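PDB 7DP1: nitroreductase family protein from Sphingopyxis sp., which uses FMN and NADPH to reduce nitro groups, acting in the breakdown of dinitroaniline herbicides. Local coordinates for residues V21-D26 with A210-W215; A55-G60 with V136-H141; E79-E84 with W178-A183; Y85-R90 with P174-A179. The protein carries 1 engineered substitution. One frame throughout, in Å; residues are numbered along the deposited sequence.

Contact 1. Residues V21-D26 with A210-W215; sequences VRAFTD and APVNRW. With FMN (flavin mononucleotide), chain C.
CG of Asn-213 stands anti to its own carbonyl carbon (chi1 -66°), which carries the amide across to the backbone of 21-23; Arg-22 has the same first torsion and then an extended chain from CG to NE, which carries its guanidinium to the flavin. The contact belongs to the FMN site of the nitroreductase fold: the loop after helix 11-17 supplies the arginine, and the 3-10 turn 211-213 stands behind it. Asn-213 OD1 accepts from Arg-22 N at 3.0 Å, while its ND2 donates to a lone pair of Ala-23 O, also at 3.0 Å and just 7° out of the amide plane. Two such bonds fix the rotation of the amide, and ND2 also donates to Asp-207 O. An alanine in place of Asn-213 would lose all these amide bonds and would probably let the backbone at Arg-22 shift. Apolar contacts finish the fit: Ala-23 CB meets Val-212 CG1 at 3.5 Å and Ala-210 CB at 3.6 Å. A methyl of Val-21, CG1, rests against Asn-213 OD1. Arg-22 NH1 meets the edge of the Trp-215 indole at CZ2, near its plane, without stacking. The arginine's charge would probably favour negative charge at this end of a reduced flavin. Arg-22 NE donates to FMN O2 at 2.8 Å, and Arg-22 NH2 to FMN N1 at 3.1 Å, almost straight at 173°.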
# COMPACT_ATOMS: atom_id res chain seq x y z
N VAL A 21 -2.20 -15.78 6.30
CA VAL A 21 -2.67 -17.14 6.57
C VAL A 21 -2.05 -18.17 5.63
O VAL A 21 -2.13 -18.04 4.41
CB VAL A 21 -4.21 -17.19 6.49
CG1 VAL A 21 -4.71 -18.60 6.46
CG2 VAL A 21 -4.82 -16.42 7.65
N ARG A 22 -1.43 -19.20 6.20
CA ARG A 22 -0.76 -20.21 5.38
C ARG A 22 -1.35 -21.60 5.61
O ARG A 22 -0.65 -22.62 5.51
CB ARG A 22 0.75 -20.20 5.66
CG ARG A 22 1.37 -18.84 5.33
CD ARG A 22 2.83 -18.70 5.72
NE ARG A 22 3.33 -17.37 5.37
CZ ARG A 22 3.48 -16.37 6.23
NH1 ARG A 22 3.18 -16.55 7.51
NH2 ARG A 22 3.93 -15.19 5.82
N ALA A 23 -2.64 -21.63 5.92
CA ALA A 23 -3.41 -22.87 5.95
C ALA A 23 -4.90 -22.58 5.83
O ALA A 23 -5.52 -22.03 6.76
CB ALA A 23 -3.13 -23.65 7.22
N PHE A 24 -5.47 -22.98 4.69
CA PHE A 24 -6.88 -22.77 4.38
C PHE A 24 -7.67 -24.07 4.33
O PHE A 24 -7.16 -25.10 3.89
CB PHE A 24 -7.04 -22.05 3.03
CG PHE A 24 -6.36 -20.72 2.95
CD1 PHE A 24 -5.03 -20.62 2.61
CD2 PHE A 24 -7.08 -19.55 3.18
CE1 PHE A 24 -4.41 -19.38 2.52
CE2 PHE A 24 -6.46 -18.32 3.10
CZ PHE A 24 -5.12 -18.23 2.76
N THR A 25 -8.92 -24.02 4.76
CA THR A 25 -9.83 -25.13 4.53
C THR A 25 -10.22 -25.04 3.06
O THR A 25 -9.93 -24.04 2.42
CB THR A 25 -11.07 -25.04 5.44
OG1 THR A 25 -11.94 -24.00 4.97
CG2 THR A 25 -10.66 -24.74 6.88
N ASP A 26 -10.91 -26.04 2.51
CA ASP A 26 -11.27 -25.99 1.09
C ASP A 26 -12.70 -25.52 0.86
O ASP A 26 -13.31 -25.82 -0.17
CB ASP A 26 -11.08 -27.35 0.44
CG ASP A 26 -11.93 -28.40 1.08
OD1 ASP A 26 -12.70 -28.04 1.99
OD2 ASP A 26 -11.83 -29.58 0.67
N ALA A 210 -4.86 -24.28 12.72
CA ALA A 210 -3.54 -24.57 12.19
C ALA A 210 -2.47 -23.86 12.99
O ALA A 210 -2.60 -22.67 13.28
CB ALA A 210 -3.46 -24.17 10.73
N PRO A 211 -1.38 -24.58 13.29
CA PRO A 211 -0.29 -24.03 14.11
C PRO A 211 0.32 -22.84 13.38
O PRO A 211 0.66 -21.81 13.97
CB PRO A 211 0.70 -25.19 14.22
CG PRO A 211 0.42 -26.06 13.03
CD PRO A 211 -1.05 -25.92 12.76
N VAL A 212 0.42 -23.02 12.07
CA VAL A 212 0.99 -22.03 11.19
C VAL A 212 0.20 -20.72 11.28
O VAL A 212 0.75 -19.66 11.02
CB VAL A 212 1.01 -22.56 9.74
CG1 VAL A 212 -0.39 -22.53 9.14
CG2 VAL A 212 1.97 -21.78 8.89
N ASN A 213 -1.06 -20.80 11.71
CA ASN A 213 -1.93 -19.62 11.78
C ASN A 213 -2.15 -18.98 13.15
O ASN A 213 -2.94 -18.04 13.25
CB ASN A 213 -3.31 -19.96 11.23
CG ASN A 213 -3.30 -20.27 9.75
OD1 ASN A 213 -2.44 -19.80 9.01
ND2 ASN A 213 -4.27 -21.06 9.30
N ARG A 214 -1.47 -19.43 14.20
CA ARG A 214 -1.84 -18.95 15.53
C ARG A 214 -0.71 -18.33 16.35
O ARG A 214 -0.97 -17.69 17.38
CB ARG A 214 -2.45 -20.10 16.35
CG ARG A 214 -3.67 -20.78 15.73
CD ARG A 214 -4.33 -21.69 16.76
NE ARG A 214 -4.83 -20.90 17.88
CZ ARG A 214 -5.00 -21.35 19.11
NH1 ARG A 214 -4.68 -22.60 19.42
NH2 ARG A 214 -5.47 -20.54 20.05
N TRP A 215 0.52 -18.47 15.88
CA TRP A 215 1.65 -17.84 16.55
C TRP A 215 1.58 -16.32 16.41
O TRP A 215 1.15 -15.80 15.39
CB TRP A 215 2.97 -18.38 15.98
CG TRP A 215 3.08 -18.24 14.49
CD1 TRP A 215 2.59 -19.10 13.55
CD2 TRP A 215 3.68 -17.15 13.76
NE1 TRP A 215 2.87 -18.64 12.29
CE2 TRP A 215 3.53 -17.44 12.39
CE3 TRP A 215 4.33 -15.98 14.14
CZ2 TRP A 215 4.01 -16.59 11.39
CZ3 TRP A 215 4.81 -15.13 13.15
CH2 TRP A 215 4.64 -15.45 11.79
N1 FMN C . 4.47 -14.56 2.87
C2 FMN C . 4.87 -15.78 2.36
O2 FMN C . 4.91 -16.77 3.08
N3 FMN C . 5.25 -15.90 1.04
C4 FMN C . 5.22 -14.82 0.20
O4 FMN C . 5.55 -14.96 -0.99
C4A FMN C . 4.83 -13.58 0.72
N5 FMN C . 4.80 -12.47 -0.08
C5A FMN C . 4.38 -11.24 0.41
C6 FMN C . 4.36 -10.15 -0.45
C7 FMN C . 3.95 -8.91 0.02
C7M FMN C . 3.90 -7.72 -0.88
C8 FMN C . 3.57 -8.77 1.35
C8M FMN C . 3.12 -7.41 1.80
C9 FMN C . 3.60 -9.86 2.22
C9A FMN C . 4.01 -11.11 1.75
N10 FMN C . 4.06 -12.23 2.57
C10 FMN C . 4.46 -13.46 2.06
C1' FMN C . 3.64 -12.16 4.00
C2' FMN C . 4.66 -11.52 4.94
O2' FMN C . 5.65 -12.47 5.26
C3' FMN C . 3.93 -11.11 6.21
O3' FMN C . 3.12 -10.00 5.87
C4' FMN C . 4.85 -10.67 7.35
O4' FMN C . 5.66 -11.71 7.85
C5' FMN C . 3.98 -10.19 8.48
O5' FMN C . 3.17 -11.27 8.88
P FMN C . 1.59 -11.01 8.96
O1P FMN C . 0.89 -12.33 9.16
O2P FMN C . 1.30 -10.06 10.12
O3P FMN C . 1.14 -10.36 7.67

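Contact 2. Residues A55-G60 with V136-H141; sequences ATVVTG and VMLFLH
An antiparallel strand pair, 54-59 beside 136-143, forms one side of the central sheet of the nitroreductase fold, and the second subunit adds a strand parallel to 55-58, so that the sheet runs on across the dimer. Thr-56 with Phe-139 and Val-58 with Met-137 are the hydrogen-bonded pairs. The bond from Val-58 N to Met-137 O, 2.8 Å, is practically straight at 178°, whereas Phe-139 N reaches Thr-56 O from above the carbonyl plane. On one face CD1 of Leu-138 touches both Ala-55 CB (3.8 Å) and Val-57 CG2 (3.9 Å), under Trp-157 of helix 148-167. On the other, CG2 of Val-58 lies alongside Met-137 CB and reaches Phe-139 CE2 at 4.0 Å, with Leu-189 of helix 182-189 packed above. His-141, its CG in the crowded position between backbone N and carbonyl carbon, turns its ring edge to Thr-56, NE2 to OG1 being a 3.1 Å hydrogen bond. A leucine here would lose that bond and would probably leave the Thr-56 hydroxyl less well held. With ND1 of His-141 bonded to Gln-195, both ring nitrogens are satisfied, which implies an imidazole held in a fixed orientation within the buried strand pair.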
# COMPACT_ATOMS: atom_id res chain seq x y z
N ALA A 55 -6.26 -6.66 -11.54
CA ALA A 55 -6.18 -7.97 -10.92
C ALA A 55 -6.81 -9.05 -11.77
O ALA A 55 -7.88 -8.86 -12.34
CB ALA A 55 -6.83 -7.96 -9.55
N THR A 56 -6.14 -10.19 -11.82
CA THR A 56 -6.69 -11.38 -12.43
C THR A 56 -6.97 -12.41 -11.34
O THR A 56 -6.05 -12.95 -10.71
CB THR A 56 -5.75 -11.94 -13.49
OG1 THR A 56 -5.58 -10.94 -14.50
CG2 THR A 56 -6.34 -13.22 -14.12
N VAL A 57 -8.25 -12.67 -11.10
CA VAL A 57 -8.66 -13.61 -10.06
C VAL A 57 -8.92 -14.97 -10.64
O VAL A 57 -9.80 -15.12 -11.50
CB VAL A 57 -9.92 -13.11 -9.35
CG1 VAL A 57 -10.32 -14.07 -8.25
CG2 VAL A 57 -9.68 -11.69 -8.80
N VAL A 58 -8.17 -15.96 -10.17
CA VAL A 58 -8.34 -17.30 -10.72
C VAL A 58 -8.80 -18.33 -9.68
O VAL A 58 -8.56 -18.18 -8.49
CB VAL A 58 -7.04 -17.80 -11.39
CG1 VAL A 58 -6.63 -16.86 -12.51
CG2 VAL A 58 -5.92 -17.96 -10.36
N THR A 59 -9.50 -19.35 -10.16
CA THR A 59 -9.96 -20.44 -9.31
C THR A 59 -10.14 -21.71 -10.15
O THR A 59 -10.01 -21.69 -11.39
CB THR A 59 -11.28 -20.10 -8.60
OG1 THR A 59 -11.51 -21.05 -7.55
CG2 THR A 59 -12.44 -20.15 -9.60
N GLY A 60 -10.44 -22.82 -9.47
CA GLY A 60 -10.65 -24.10 -10.11
C GLY A 60 -9.54 -24.48 -11.07
O GLY A 60 -8.36 -24.33 -10.74
N VAL A 136 -8.78 -19.79 -4.12
CA VAL A 136 -8.80 -18.63 -5.01
C VAL A 136 -7.44 -17.94 -4.98
O VAL A 136 -6.82 -17.84 -3.92
CB VAL A 136 -9.91 -17.62 -4.59
CG1 VAL A 136 -9.72 -16.27 -5.28
CG2 VAL A 136 -11.32 -18.19 -4.87
N MET A 137 -6.96 -17.50 -6.13
CA MET A 137 -5.70 -16.74 -6.17
C MET A 137 -5.87 -15.48 -7.01
O MET A 137 -6.29 -15.55 -8.17
CB MET A 137 -4.55 -17.60 -6.73
CG MET A 137 -3.26 -16.82 -6.97
SD MET A 137 -2.48 -16.27 -5.42
CE MET A 137 -2.28 -17.88 -4.63
N LEU A 138 -5.56 -14.33 -6.41
CA LEU A 138 -5.59 -13.04 -7.10
C LEU A 138 -4.19 -12.64 -7.48
O LEU A 138 -3.30 -12.55 -6.63
CB LEU A 138 -6.20 -11.96 -6.21
CG LEU A 138 -6.20 -10.51 -6.71
CD1 LEU A 138 -7.46 -9.81 -6.25
CD2 LEU A 138 -4.99 -9.75 -6.20
N PHE A 139 -4.01 -12.33 -8.75
CA PHE A 139 -2.73 -11.83 -9.23
C PHE A 139 -2.87 -10.35 -9.52
O PHE A 139 -3.66 -9.93 -10.39
CB PHE A 139 -2.27 -12.58 -10.46
CG PHE A 139 -1.83 -13.99 -10.17
CD1 PHE A 139 -0.62 -14.22 -9.55
CD2 PHE A 139 -2.63 -15.07 -10.53
CE1 PHE A 139 -0.21 -15.53 -9.27
CE2 PHE A 139 -2.23 -16.36 -10.27
CZ PHE A 139 -1.00 -16.60 -9.64
N LEU A 140 -2.11 -9.57 -8.76
CA LEU A 140 -2.15 -8.11 -8.85
C LEU A 140 -1.08 -7.64 -9.79
O LEU A 140 0.09 -7.95 -9.60
CB LEU A 140 -1.99 -7.49 -7.44
CG LEU A 140 -1.75 -5.98 -7.30
CD1 LEU A 140 -2.76 -5.17 -8.07
CD2 LEU A 140 -1.77 -5.58 -5.79
N HIS A 141 -1.48 -6.93 -10.83
CA HIS A 141 -0.51 -6.46 -11.80
C HIS A 141 -0.86 -5.06 -12.30
O HIS A 141 -1.92 -4.53 -11.97
CB HIS A 141 -0.42 -7.42 -12.96
CG HIS A 141 -1.74 -7.70 -13.61
ND1 HIS A 141 -2.17 -7.03 -14.71
CD2 HIS A 141 -2.70 -8.60 -13.30
CE1 HIS A 141 -3.37 -7.49 -15.08
NE2 HIS A 141 -3.70 -8.44 -14.23

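Contact 3. Residues E79-E84 with W178-A183; sequences EGFQPE and WAMYGA
Met-180 is a bump that curls: its chain bends at chi2 and chi3, so that a side chain setting out away from 79-84 brings its tip back to it. Met-180 SD comes 4.6 Å from the centroid of the Phe-81 ring, a Met-aromatic contact 20° off the ring normal, and its CE presses on Pro-83 CB at 3.7 Å. The Phe-81 ring is also met by Tyr-181, whose OH lies 3.1 Å from Phe-81 CE1, the two ring planes inclined at 41°. Tyr-181 turns an edge to Gly-80 O and packs on helix 60-74 through Val-70 and Ile-74. The loop here joins the start of helix 182-189, with Tyr-181 as N-cap residue, through a single beta bridge between Gln-82 and Tyr-181. Gln-82 N donates to Met-180 O at 2.7 Å and Glu-84 N to Ala-179 O at 2.9 Å, both in the carbonyl plane; a weak bond runs from Gly-182 N to Gln-82 O. A snug hollow lies at Gly-182, whose CA receives Glu-84 CG at 3.4 Å, just where a beta carbon would collide with it. Bent at chi2, Glu-84 lays its carboxylate beside the first turn of the helix, where OE1 pairs with Arg-186 and OE2 accepts from Leu-197 N; the helix start would probably help to keep it ionised. The gap between Gln-82 O, Glu-84 OE1 and Ala-183 N is bridged by one water, which donates to both oxygens and accepts from Ala-183 N at 2.9 Å. Gln-82 extends its side chain over Ala-183 CB, and its OE1 bonds to Thr-184 OG1.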
# COMPACT_ATOMS: atom_id res chain seq x y z
N GLU A 79 17.74 -22.37 -12.56
CA GLU A 79 17.80 -22.02 -13.98
C GLU A 79 16.38 -21.68 -14.50
O GLU A 79 16.24 -21.09 -15.58
CB GLU A 79 18.40 -23.16 -14.79
CG GLU A 79 18.89 -22.77 -16.18
CD GLU A 79 20.34 -22.33 -16.17
OE1 GLU A 79 21.01 -22.52 -15.14
OE2 GLU A 79 20.82 -21.81 -17.20
N GLY A 80 15.35 -22.07 -13.76
CA GLY A 80 13.97 -21.83 -14.13
C GLY A 80 13.42 -20.47 -13.69
O GLY A 80 12.34 -20.07 -14.10
N PHE A 81 14.15 -19.78 -12.82
CA PHE A 81 13.68 -18.52 -12.27
C PHE A 81 13.46 -17.48 -13.36
O PHE A 81 14.25 -17.37 -14.30
CB PHE A 81 14.66 -17.97 -11.24
CG PHE A 81 14.61 -18.68 -9.92
CD1 PHE A 81 13.40 -19.11 -9.40
CD2 PHE A 81 15.76 -18.88 -9.18
CE1 PHE A 81 13.36 -19.76 -8.18
CE2 PHE A 81 15.72 -19.52 -7.96
CZ PHE A 81 14.51 -19.96 -7.46
N GLN A 82 12.36 -16.74 -13.23
CA GLN A 82 12.03 -15.64 -14.14
C GLN A 82 11.59 -14.43 -13.32
O GLN A 82 10.41 -14.08 -13.29
CB GLN A 82 10.92 -16.03 -15.13
CG GLN A 82 11.16 -17.35 -15.87
CD GLN A 82 9.90 -17.83 -16.59
OE1 GLN A 82 8.80 -17.79 -16.02
NE2 GLN A 82 10.06 -18.30 -17.83
N PRO A 83 12.54 -13.82 -12.60
CA PRO A 83 12.18 -12.74 -11.67
C PRO A 83 11.57 -11.56 -12.41
O PRO A 83 12.16 -11.15 -13.40
CB PRO A 83 13.52 -12.38 -11.02
CG PRO A 83 14.39 -13.55 -11.27
CD PRO A 83 13.99 -14.09 -12.60
N GLU A 84 10.43 -11.03 -11.96
CA GLU A 84 9.82 -9.84 -12.56
C GLU A 84 10.60 -8.58 -12.16
O GLU A 84 10.63 -7.59 -12.89
CB GLU A 84 8.36 -9.66 -12.11
CG GLU A 84 7.32 -10.51 -12.78
CD GLU A 84 7.04 -10.12 -14.22
OE1 GLU A 84 7.81 -10.56 -15.10
OE2 GLU A 84 6.06 -9.39 -14.49
N TRP A 178 5.27 -15.51 -6.47
CA TRP A 178 4.83 -15.67 -7.86
C TRP A 178 5.63 -14.79 -8.83
O TRP A 178 5.79 -15.12 -10.01
CB TRP A 178 3.32 -15.36 -7.98
CG TRP A 178 2.50 -16.34 -7.15
CD1 TRP A 178 1.93 -16.10 -5.93
CD2 TRP A 178 2.21 -17.71 -7.48
NE1 TRP A 178 1.30 -17.24 -5.48
CE2 TRP A 178 1.45 -18.24 -6.41
CE3 TRP A 178 2.50 -18.53 -8.57
CZ2 TRP A 178 0.98 -19.55 -6.41
CZ3 TRP A 178 2.04 -19.84 -8.57
CH2 TRP A 178 1.29 -20.34 -7.50
N ALA A 179 6.15 -13.67 -8.33
CA ALA A 179 6.95 -12.80 -9.17
C ALA A 179 8.28 -13.45 -9.56
O ALA A 179 8.94 -12.99 -10.48
CB ALA A 179 7.19 -11.44 -8.47
N MET A 180 8.66 -14.52 -8.86
CA MET A 180 9.82 -15.35 -9.26
C MET A 180 9.66 -16.02 -10.62
O MET A 180 10.64 -16.44 -11.22
CB MET A 180 10.11 -16.42 -8.21
CG MET A 180 10.75 -15.87 -6.94
SD MET A 180 12.50 -15.50 -7.21
CE MET A 180 12.44 -13.80 -7.77
N TYR A 181 8.42 -16.16 -11.07
CA TYR A 181 8.14 -16.80 -12.37
C TYR A 181 7.13 -15.96 -13.12
O TYR A 181 6.21 -16.51 -13.73
CB TYR A 181 7.60 -18.22 -12.20
CG TYR A 181 8.47 -19.10 -11.36
CD1 TYR A 181 9.61 -19.70 -11.90
CD2 TYR A 181 8.18 -19.32 -10.02
CE1 TYR A 181 10.42 -20.49 -11.14
CE2 TYR A 181 8.99 -20.12 -9.24
CZ TYR A 181 10.12 -20.70 -9.81
OH TYR A 181 10.94 -21.49 -9.04
N GLY A 182 7.30 -14.64 -13.08
CA GLY A 182 6.35 -13.70 -13.65
C GLY A 182 5.92 -14.03 -15.07
O GLY A 182 4.72 -14.08 -15.37
N ALA A 183 6.90 -14.28 -15.94
CA ALA A 183 6.63 -14.52 -17.36
C ALA A 183 5.72 -15.72 -17.57
O ALA A 183 4.81 -15.67 -18.39
CB ALA A 183 7.94 -14.72 -18.12
O HOH W 1 9.33 -12.89 -15.25

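Contact 4. Residues Y85-R90 with P174-A179; sequences YDIAPR and PQECWA. Engineered in segment 85-90: Ala-88 (natural residue Tyr). With FMN (flavin mononucleotide), chain C.
Unusually, the carboxylate of buried Glu-176 is flanked by carbons on two sides: Glu-176 OE1 faces Ile-87 CG2 at 3.4 Å and Glu-176 OE2 faces the flavin methyl C7M at 3.1 Å, and the two segments are joined by packing without a hydrogen bond between them. The place is the FMN site of the nitroreductase fold, where strand 171-175 ends beside the isoalloxazine and a 3-10 turn follows. Glu-176 extends beyond CG from a chi1 of -102°, away from a staggered value, which may reflect the close packing around it. Ile-87 slides past it in the opposite direction, bringing CD1 to 3.3 Å from Glu-176 O, while Ile-87 O is bonded to Gln-150 of the second subunit. Tyr-85, with CG in the crowded position between backbone N and carbonyl carbon, sets its ring at 80° to the carboxylate; its OH touches Glu-176 CG, its CE2 meets Ala-179 CB at 3.6 Å, and the hydroxyl is hydrogen-bonded to Phe-198 O. Ala-88, engineered in place of tyrosine, makes no contact with 174-179. Across the flavin, Pro-174 lays CG 3.4 Å from FMN C9. Backbone amides read the flavin's polar edge: Cys-177 N donates to FMN O4 at 3.1 Å, and Glu-176 N donates to FMN N5, the atom that takes up hydride in flavin reductases, at 2.8 Å and 156°.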
# COMPACT_ATOMS: atom_id res chain seq x y z
N TYR A 85 11.21 -8.65 -10.98
CA TYR A 85 11.94 -7.53 -10.38
C TYR A 85 12.72 -8.06 -9.18
O TYR A 85 12.74 -9.26 -8.95
CB TYR A 85 10.98 -6.43 -9.94
CG TYR A 85 9.87 -6.96 -9.05
CD1 TYR A 85 10.06 -7.09 -7.67
CD2 TYR A 85 8.64 -7.34 -9.58
CE1 TYR A 85 9.05 -7.58 -6.85
CE2 TYR A 85 7.63 -7.83 -8.77
CZ TYR A 85 7.84 -7.95 -7.41
OH TYR A 85 6.84 -8.44 -6.59
N ASP A 86 13.32 -7.17 -8.40
CA ASP A 86 14.00 -7.57 -7.17
C ASP A 86 13.02 -7.65 -6.00
O ASP A 86 12.52 -6.61 -5.53
CB ASP A 86 15.09 -6.56 -6.83
CG ASP A 86 16.32 -6.75 -7.67
OD1 ASP A 86 16.38 -7.75 -8.41
OD2 ASP A 86 17.22 -5.89 -7.62
N ILE A 87 12.74 -8.86 -5.54
CA ILE A 87 11.76 -9.04 -4.46
C ILE A 87 12.33 -8.49 -3.16
O ILE A 87 11.77 -7.57 -2.55
CB ILE A 87 11.37 -10.52 -4.29
CG1 ILE A 87 10.78 -11.06 -5.60
CG2 ILE A 87 10.38 -10.68 -3.15
CD1 ILE A 87 10.17 -12.45 -5.48
N ALA A 88 13.44 -9.07 -2.72
CA ALA A 88 14.19 -8.48 -1.62
C ALA A 88 15.19 -7.50 -2.21
O ALA A 88 15.72 -7.74 -3.30
CB ALA A 88 14.89 -9.55 -0.80
N PRO A 89 15.43 -6.37 -1.53
CA PRO A 89 16.47 -5.46 -2.03
C PRO A 89 17.82 -6.17 -2.03
O PRO A 89 18.17 -6.82 -1.04
CB PRO A 89 16.43 -4.29 -1.04
CG PRO A 89 15.08 -4.37 -0.39
CD PRO A 89 14.72 -5.83 -0.36
N ARG A 90 18.56 -6.08 -3.13
CA ARG A 90 19.89 -6.66 -3.15
C ARG A 90 20.83 -5.92 -2.21
O ARG A 90 20.97 -4.70 -2.30
CB ARG A 90 20.46 -6.68 -4.57
CG ARG A 90 19.91 -7.79 -5.46
CD ARG A 90 20.77 -7.92 -6.71
NE ARG A 90 20.81 -6.65 -7.43
CZ ARG A 90 19.97 -6.31 -8.40
NH1 ARG A 90 20.08 -5.12 -8.98
NH2 ARG A 90 19.04 -7.16 -8.81
N PRO A 174 -0.77 -12.46 1.16
CA PRO A 174 -0.08 -11.81 0.05
C PRO A 174 1.16 -12.62 -0.30
O PRO A 174 1.80 -13.16 0.60
CB PRO A 174 0.27 -10.43 0.60
CG PRO A 174 0.27 -10.61 2.09
CD PRO A 174 -0.71 -11.67 2.41
N GLN A 175 1.47 -12.78 -1.58
CA GLN A 175 2.57 -13.65 -2.00
C GLN A 175 3.41 -13.06 -3.13
O GLN A 175 2.96 -13.04 -4.27
CB GLN A 175 2.06 -15.00 -2.48
CG GLN A 175 1.44 -15.89 -1.44
CD GLN A 175 1.17 -17.26 -2.03
OE1 GLN A 175 0.21 -17.45 -2.77
NE2 GLN A 175 2.05 -18.22 -1.72
N GLU A 176 4.63 -12.65 -2.82
CA GLU A 176 5.53 -12.17 -3.87
C GLU A 176 6.24 -13.31 -4.56
O GLU A 176 6.94 -13.11 -5.56
CB GLU A 176 6.56 -11.21 -3.28
CG GLU A 176 6.25 -9.78 -3.54
CD GLU A 176 6.85 -8.87 -2.47
OE1 GLU A 176 7.62 -9.36 -1.62
OE2 GLU A 176 6.53 -7.67 -2.50
N CYS A 177 6.09 -14.52 -4.03
CA CYS A 177 6.80 -15.67 -4.58
C CYS A 177 6.48 -15.90 -6.06
O CYS A 177 7.31 -16.39 -6.82
CB CYS A 177 6.47 -16.93 -3.77
SG CYS A 177 4.70 -17.32 -3.74
N TRP A 178 5.27 -15.51 -6.47
CA TRP A 178 4.83 -15.67 -7.86
C TRP A 178 5.63 -14.79 -8.83
O TRP A 178 5.79 -15.12 -10.01
CB TRP A 178 3.32 -15.36 -7.98
CG TRP A 178 2.50 -16.34 -7.15
CD1 TRP A 178 1.93 -16.10 -5.93
CD2 TRP A 178 2.21 -17.71 -7.48
NE1 TRP A 178 1.30 -17.24 -5.48
CE2 TRP A 178 1.45 -18.24 -6.41
CE3 TRP A 178 2.50 -18.53 -8.57
CZ2 TRP A 178 0.98 -19.55 -6.41
CZ3 TRP A 178 2.04 -19.84 -8.57
CH2 TRP A 178 1.29 -20.34 -7.50
N ALA A 179 6.15 -13.67 -8.33
CA ALA A 179 6.95 -12.80 -9.17
C ALA A 179 8.28 -13.45 -9.56
O ALA A 179 8.94 -12.99 -10.48
CB ALA A 179 7.19 -11.44 -8.47
N1 FMN C . 4.47 -14.56 2.87
C2 FMN C . 4.87 -15.78 2.36
O2 FMN C . 4.91 -16.77 3.08
N3 FMN C . 5.25 -15.90 1.04
C4 FMN C . 5.22 -14.82 0.20
O4 FMN C . 5.55 -14.96 -0.99
C4A FMN C . 4.83 -13.58 0.72
N5 FMN C . 4.80 -12.47 -0.08
C5A FMN C . 4.38 -11.24 0.41
C6 FMN C . 4.36 -10.15 -0.45
C7 FMN C . 3.95 -8.91 0.02
C7M FMN C . 3.90 -7.72 -0.88
C8 FMN C . 3.57 -8.77 1.35
C8M FMN C . 3.12 -7.41 1.80
C9 FMN C . 3.60 -9.86 2.22
C9A FMN C . 4.01 -11.11 1.75
N10 FMN C . 4.06 -12.23 2.57
C10 FMN C . 4.46 -13.46 2.06
C1' FMN C . 3.64 -12.16 4.00
C2' FMN C . 4.66 -11.52 4.94
O2' FMN C . 5.65 -12.47 5.26
C3' FMN C . 3.93 -11.11 6.21
O3' FMN C . 3.12 -10.00 5.87
C4' FMN C . 4.85 -10.67 7.35
O4' FMN C . 5.66 -11.71 7.85
C5' FMN C . 3.98 -10.19 8.48
O5' FMN C . 3.17 -11.27 8.88
P FMN C . 1.59 -11.01 8.96
O1P FMN C . 0.89 -12.33 9.16
O2P FMN C . 1.30 -10.06 10.12
O3P FMN C . 1.14 -10.36 7.67

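Contacts 3 and 4 are neighbours, centres about 9 Å apart: 79-84 runs straight into 85-90, and their partners overlap at Trp-178 and Ala-179, between strand 171-175 and helix 182-189. Contact 2, about 17 Å from each, crosses them along the chain and borders both, since Met-137 and Phe-139 pack against Trp-178. Strands 136-143 and 171-175 belong to one sheet, with 195-204 between them. Contact 1 stands apart, centres 20 to 26 Å from the others, yet its segments enclose all the rest in sequence. It meets contact 4 through FMN, so that distant parts of the chain hold one cofactor, while contacts 2 and 4 also reach the second subunit.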